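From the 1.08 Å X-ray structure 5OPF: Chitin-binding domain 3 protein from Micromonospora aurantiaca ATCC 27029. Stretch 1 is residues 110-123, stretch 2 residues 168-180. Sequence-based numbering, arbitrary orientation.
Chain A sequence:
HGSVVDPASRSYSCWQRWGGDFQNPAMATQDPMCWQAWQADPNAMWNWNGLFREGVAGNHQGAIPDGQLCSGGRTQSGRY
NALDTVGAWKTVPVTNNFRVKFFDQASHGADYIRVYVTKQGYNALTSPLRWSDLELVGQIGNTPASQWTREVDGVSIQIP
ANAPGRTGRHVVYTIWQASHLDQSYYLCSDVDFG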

# COMPACT_ATOMS: atom_id res chain seq x y z
N ALA A 110 -14.66 5.77 -5.26
CA ALA A 110 -13.83 4.89 -6.06
C ALA A 110 -14.55 4.45 -7.33
O ALA A 110 -15.73 4.07 -7.29
N ASP A 111 -13.83 4.45 -8.45
CA ASP A 111 -14.29 3.73 -9.63
C ASP A 111 -14.13 2.23 -9.40
O ASP A 111 -14.95 1.42 -9.86
N TYR A 112 -13.07 1.86 -8.67
CA TYR A 112 -12.82 0.49 -8.23
C TYR A 112 -11.68 0.54 -7.23
O TYR A 112 -10.89 1.50 -7.21
N ILE A 113 -11.60 -0.49 -6.39
CA ILE A 113 -10.41 -0.78 -5.59
C ILE A 113 -10.11 -2.25 -5.78
O ILE A 113 -10.99 -3.10 -5.57
N ARG A 114 -8.88 -2.56 -6.19
CA ARG A 114 -8.44 -3.92 -6.46
C ARG A 114 -7.40 -4.31 -5.42
O ARG A 114 -6.49 -3.54 -5.11
N VAL A 115 -7.54 -5.53 -4.88
CA VAL A 115 -6.62 -6.08 -3.89
C VAL A 115 -5.95 -7.32 -4.48
O VAL A 115 -6.63 -8.29 -4.83
N TYR A 116 -4.63 -7.27 -4.56
CA TYR A 116 -3.79 -8.37 -5.01
C TYR A 116 -2.96 -8.88 -3.83
O TYR A 116 -2.60 -8.11 -2.93
N VAL A 117 -2.61 -10.17 -3.84
CA VAL A 117 -1.69 -10.73 -2.87
C VAL A 117 -0.66 -11.57 -3.62
O VAL A 117 -0.98 -12.29 -4.57
N THR A 118 0.58 -11.52 -3.14
CA THR A 118 1.65 -12.32 -3.71
C THR A 118 1.35 -13.81 -3.60
O THR A 118 0.65 -14.28 -2.69
N LYS A 119 1.87 -14.54 -4.57
CA LYS A 119 1.71 -15.98 -4.65
C LYS A 119 2.71 -16.69 -3.74
O LYS A 119 3.84 -16.23 -3.55
N GLN A 120 2.29 -17.82 -3.18
CA GLN A 120 3.22 -18.62 -2.39
C GLN A 120 4.45 -18.95 -3.21
O GLN A 120 4.36 -19.35 -4.38
N GLY A 121 5.62 -18.75 -2.61
CA GLY A 121 6.90 -18.86 -3.28
C GLY A 121 7.60 -17.53 -3.46
O GLY A 121 8.83 -17.50 -3.57
N TYR A 122 6.85 -16.42 -3.52
CA TYR A 122 7.46 -15.10 -3.58
C TYR A 122 8.19 -14.83 -2.28
O TYR A 122 7.63 -15.04 -1.20
N ASN A 123 9.42 -14.33 -2.37
CA ASN A 123 10.24 -13.98 -1.20
C ASN A 123 10.46 -12.47 -1.14
O ASN A 123 11.35 -11.93 -1.80
N GLY A 168 2.97 -17.50 5.90
CA GLY A 168 4.15 -16.68 6.09
C GLY A 168 4.05 -15.30 5.43
O GLY A 168 2.98 -14.79 5.10
N ARG A 169 5.23 -14.71 5.25
CA ARG A 169 5.37 -13.33 4.79
C ARG A 169 4.93 -13.18 3.34
O ARG A 169 5.35 -13.93 2.46
N HIS A 170 4.13 -12.13 3.10
CA HIS A 170 3.57 -11.81 1.79
C HIS A 170 3.42 -10.29 1.66
O HIS A 170 3.66 -9.54 2.62
N VAL A 171 3.04 -9.85 0.46
CA VAL A 171 2.73 -8.45 0.20
C VAL A 171 1.33 -8.37 -0.41
O VAL A 171 1.00 -9.13 -1.33
N VAL A 172 0.52 -7.46 0.13
CA VAL A 172 -0.75 -7.06 -0.45
C VAL A 172 -0.49 -5.82 -1.30
O VAL A 172 0.23 -4.90 -0.88
N TYR A 173 -1.06 -5.78 -2.50
CA TYR A 173 -0.97 -4.60 -3.36
C TYR A 173 -2.39 -4.15 -3.66
O TYR A 173 -3.17 -4.90 -4.26
N THR A 174 -2.71 -2.94 -3.23
CA THR A 174 -4.05 -2.37 -3.38
C THR A 174 -3.97 -1.18 -4.34
O THR A 174 -3.14 -0.27 -4.15
N ILE A 175 -4.84 -1.18 -5.34
CA ILE A 175 -4.95 -0.11 -6.32
C ILE A 175 -6.30 0.56 -6.14
O ILE A 175 -7.35 -0.10 -6.27
N TRP A 176 -6.30 1.85 -5.85
CA TRP A 176 -7.51 2.66 -5.75
C TRP A 176 -7.58 3.60 -6.94
O TRP A 176 -6.71 4.46 -7.10
N GLN A 177 -8.61 3.45 -7.78
CA GLN A 177 -8.91 4.42 -8.83
C GLN A 177 -9.97 5.35 -8.25
O GLN A 177 -11.11 4.94 -8.04
N ALA A 178 -9.59 6.59 -7.96
CA ALA A 178 -10.50 7.55 -7.37
C ALA A 178 -11.47 8.07 -8.42
O ALA A 178 -11.21 8.00 -9.63
N SER A 179 -12.62 8.60 -7.97
CA SER A 179 -13.71 8.95 -8.90
C SER A 179 -13.76 10.42 -9.31
O SER A 179 -14.52 10.75 -10.24
N HIS A 180 -13.02 11.30 -8.65
CA HIS A 180 -13.09 12.74 -8.91
C HIS A 180 -12.20 13.21 -10.05
O HIS A 180 -12.32 14.36 -10.48

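Two antiparallel strands pair tightly here, so their side chains meet as neighbours on the two faces of one sheet. On the face of Ile113, Val115 and Val117, beta-branched residues interdigitate with Trp176, Thr174 and Val172. Ile113 (m, t) fits between two partners: its CG2 lies 3.5 Å from Thr174 CG2, and its CG1 3.7 Å from Trp176 CD1. Val115 (t) sets CG1 3.7 Å from Val172 CG1. Trp176 (t) also brings CD1 to 3.7 Å from Ala110 CB, a small methyl at the indole's edge.

The other face uses larger shapes. Tyr112, in the p rotamer, lays its ring over Gln177, whose CB sits 3.6 Å from the ring centroid in a CH-pi contact. Tyr116 (m) reaches along the sheet, placing CE1 3.9 Å from Ile175 CD1, while the end of Tyr173 leads away.

Polar groups close both ends. Thr118 (p) accepts from Val171 N at OG1 (3.0 Å), and the same OG1 hydrogen-bonds His170 ND1 at 2.7 Å. His170 (m) fills the hollow beside the Lys119–Tyr122 turn, its NE2 donating to Gln120 OE1 at 2.9 Å. At the opposite end, one water links Asp111 OD2, Gln177 NE2 and Ala178 O; another joins Asp111 OD1 to Ser179 O.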

# COMPACT_ATOMS: atom_id res chain seq x y z
CB ALA A 110 -13.44 3.62 -5.29
CB ASP A 111 -13.50 4.15 -10.87
CG ASP A 111 -13.77 5.57 -11.32
OD1 ASP A 111 -14.61 6.28 -10.75
OD2 ASP A 111 -13.15 5.96 -12.34
CB TYR A 112 -12.47 -0.47 -9.38
CG TYR A 112 -11.42 0.03 -10.35
CD1 TYR A 112 -10.06 -0.16 -10.11
CD2 TYR A 112 -11.78 0.68 -11.51
CE1 TYR A 112 -9.09 0.30 -11.01
CE2 TYR A 112 -10.83 1.13 -12.41
CZ TYR A 112 -9.48 0.94 -12.16
OH TYR A 112 -8.54 1.40 -13.06
CB ILE A 113 -10.59 -0.45 -4.10
CG1 ILE A 113 -10.91 1.04 -3.89
CG2 ILE A 113 -9.31 -0.82 -3.33
CD1 ILE A 113 -11.13 1.45 -2.44
CB ARG A 114 -7.85 -4.03 -7.86
CG ARG A 114 -8.88 -3.86 -8.94
CD ARG A 114 -8.29 -3.71 -10.34
NE ARG A 114 -9.35 -3.40 -11.30
CZ ARG A 114 -9.17 -2.81 -12.47
NH1 ARG A 114 -7.95 -2.48 -12.90
NH2 ARG A 114 -10.22 -2.52 -13.22
CB VAL A 115 -7.34 -6.42 -2.57
CG1 VAL A 115 -6.37 -7.06 -1.57
CG2 VAL A 115 -7.99 -5.18 -1.97
CB TYR A 116 -2.81 -7.90 -6.09
CG TYR A 116 -3.46 -7.39 -7.35
CD1 TYR A 116 -3.88 -6.07 -7.47
CD2 TYR A 116 -3.66 -8.23 -8.43
CE1 TYR A 116 -4.49 -5.62 -8.62
CE2 TYR A 116 -4.28 -7.78 -9.58
CZ TYR A 116 -4.70 -6.47 -9.66
OH TYR A 116 -5.32 -6.00 -10.81
CB VAL A 117 -2.40 -11.56 -1.79
CG1 VAL A 117 -1.42 -12.30 -0.88
CG2 VAL A 117 -3.31 -10.67 -0.95
CB THR A 118 3.00 -11.97 -3.06
OG1 THR A 118 2.88 -11.95 -1.64
CG2 THR A 118 3.45 -10.61 -3.53
CB LYS A 119 1.94 -16.42 -6.10
CG LYS A 119 0.93 -15.84 -7.08
CD LYS A 119 1.44 -15.83 -8.52
CE LYS A 119 0.47 -15.12 -9.44
NZ LYS A 119 0.91 -15.16 -10.87
CB GLN A 120 2.54 -19.90 -1.89
CG GLN A 120 3.31 -20.60 -0.78
CD GLN A 120 3.30 -19.85 0.54
OE1 GLN A 120 2.48 -18.95 0.75
NE2 GLN A 120 4.21 -20.21 1.44
CB TYR A 122 6.40 -14.02 -3.83
CG TYR A 122 6.97 -12.62 -3.72
CD1 TYR A 122 7.88 -12.16 -4.66
CD2 TYR A 122 6.64 -11.78 -2.66
CE1 TYR A 122 8.45 -10.89 -4.55
CE2 TYR A 122 7.21 -10.52 -2.55
CZ TYR A 122 8.11 -10.08 -3.49
OH TYR A 122 8.67 -8.83 -3.35
CB ASN A 123 11.57 -14.72 -1.23
CG ASN A 123 12.34 -14.55 0.06
OD1 ASN A 123 12.03 -13.69 0.88
ND2 ASN A 123 13.36 -15.38 0.25
CB ARG A 169 6.83 -12.92 4.90
CG ARG A 169 7.17 -11.56 4.30
CD ARG A 169 8.63 -11.21 4.43
NE ARG A 169 9.05 -10.79 5.76
CZ ARG A 169 8.97 -9.53 6.19
NH1 ARG A 169 8.45 -8.59 5.42
NH2 ARG A 169 9.42 -9.20 7.39
CB HIS A 170 2.24 -12.55 1.59
CG HIS A 170 2.45 -13.95 1.13
ND1 HIS A 170 2.84 -14.22 -0.16
CD2 HIS A 170 2.41 -15.13 1.79
CE1 HIS A 170 3.01 -15.52 -0.28
NE2 HIS A 170 2.76 -16.10 0.89
CB VAL A 171 3.77 -7.80 -0.72
CG1 VAL A 171 3.46 -6.32 -0.93
CG2 VAL A 171 5.18 -7.94 -0.15
CB VAL A 172 -1.78 -6.75 0.66
CG1 VAL A 172 -3.14 -6.45 0.06
CG2 VAL A 172 -1.87 -7.88 1.67
CB TYR A 173 -0.26 -4.91 -4.67
CG TYR A 173 0.20 -3.71 -5.48
CD1 TYR A 173 0.99 -2.71 -4.91
CD2 TYR A 173 -0.10 -3.61 -6.83
CE1 TYR A 173 1.46 -1.64 -5.66
CE2 TYR A 173 0.38 -2.55 -7.59
CZ TYR A 173 1.17 -1.58 -7.00
OH TYR A 173 1.69 -0.57 -7.79
CB THR A 174 -4.62 -1.96 -2.01
OG1 THR A 174 -4.70 -3.10 -1.15
CG2 THR A 174 -6.02 -1.38 -2.16
CB ILE A 175 -4.81 -0.63 -7.77
CG1 ILE A 175 -3.48 -1.37 -7.94
CG2 ILE A 175 -4.94 0.55 -8.77
CD1 ILE A 175 -3.27 -1.94 -9.34
CB TRP A 176 -7.47 3.49 -4.47
CG TRP A 176 -8.58 4.51 -4.27
CD1 TRP A 176 -9.87 4.48 -4.72
CD2 TRP A 176 -8.46 5.70 -3.48
NE1 TRP A 176 -10.56 5.58 -4.24
CE2 TRP A 176 -9.71 6.34 -3.49
CE3 TRP A 176 -7.41 6.29 -2.78
CZ2 TRP A 176 -9.94 7.53 -2.79
CZ3 TRP A 176 -7.63 7.47 -2.11
CH2 TRP A 176 -8.89 8.07 -2.11
CB GLN A 177 -9.41 3.71 -10.08
CG GLN A 177 -9.75 4.65 -11.23
CD GLN A 177 -8.53 5.29 -11.87
OE1 GLN A 177 -7.48 4.68 -11.93
NE2 GLN A 177 -8.69 6.50 -12.37
CB ALA A 178 -9.72 8.70 -6.74
CB SER A 179 -15.07 8.55 -8.31
OG SER A 179 -15.15 7.14 -8.16
CB HIS A 180 -12.68 13.50 -7.64
CG HIS A 180 -11.26 13.25 -7.22
ND1 HIS A 180 -10.75 11.98 -7.07
CD2 HIS A 180 -10.26 14.12 -6.94
CE1 HIS A 180 -9.48 12.08 -6.71
NE2 HIS A 180 -9.16 13.36 -6.62
O HOH W 1 -11.32 8.02 -12.38
O HOH W 2 -15.52 8.51 -11.92
O HOH W 3 7.78 -13.60 1.12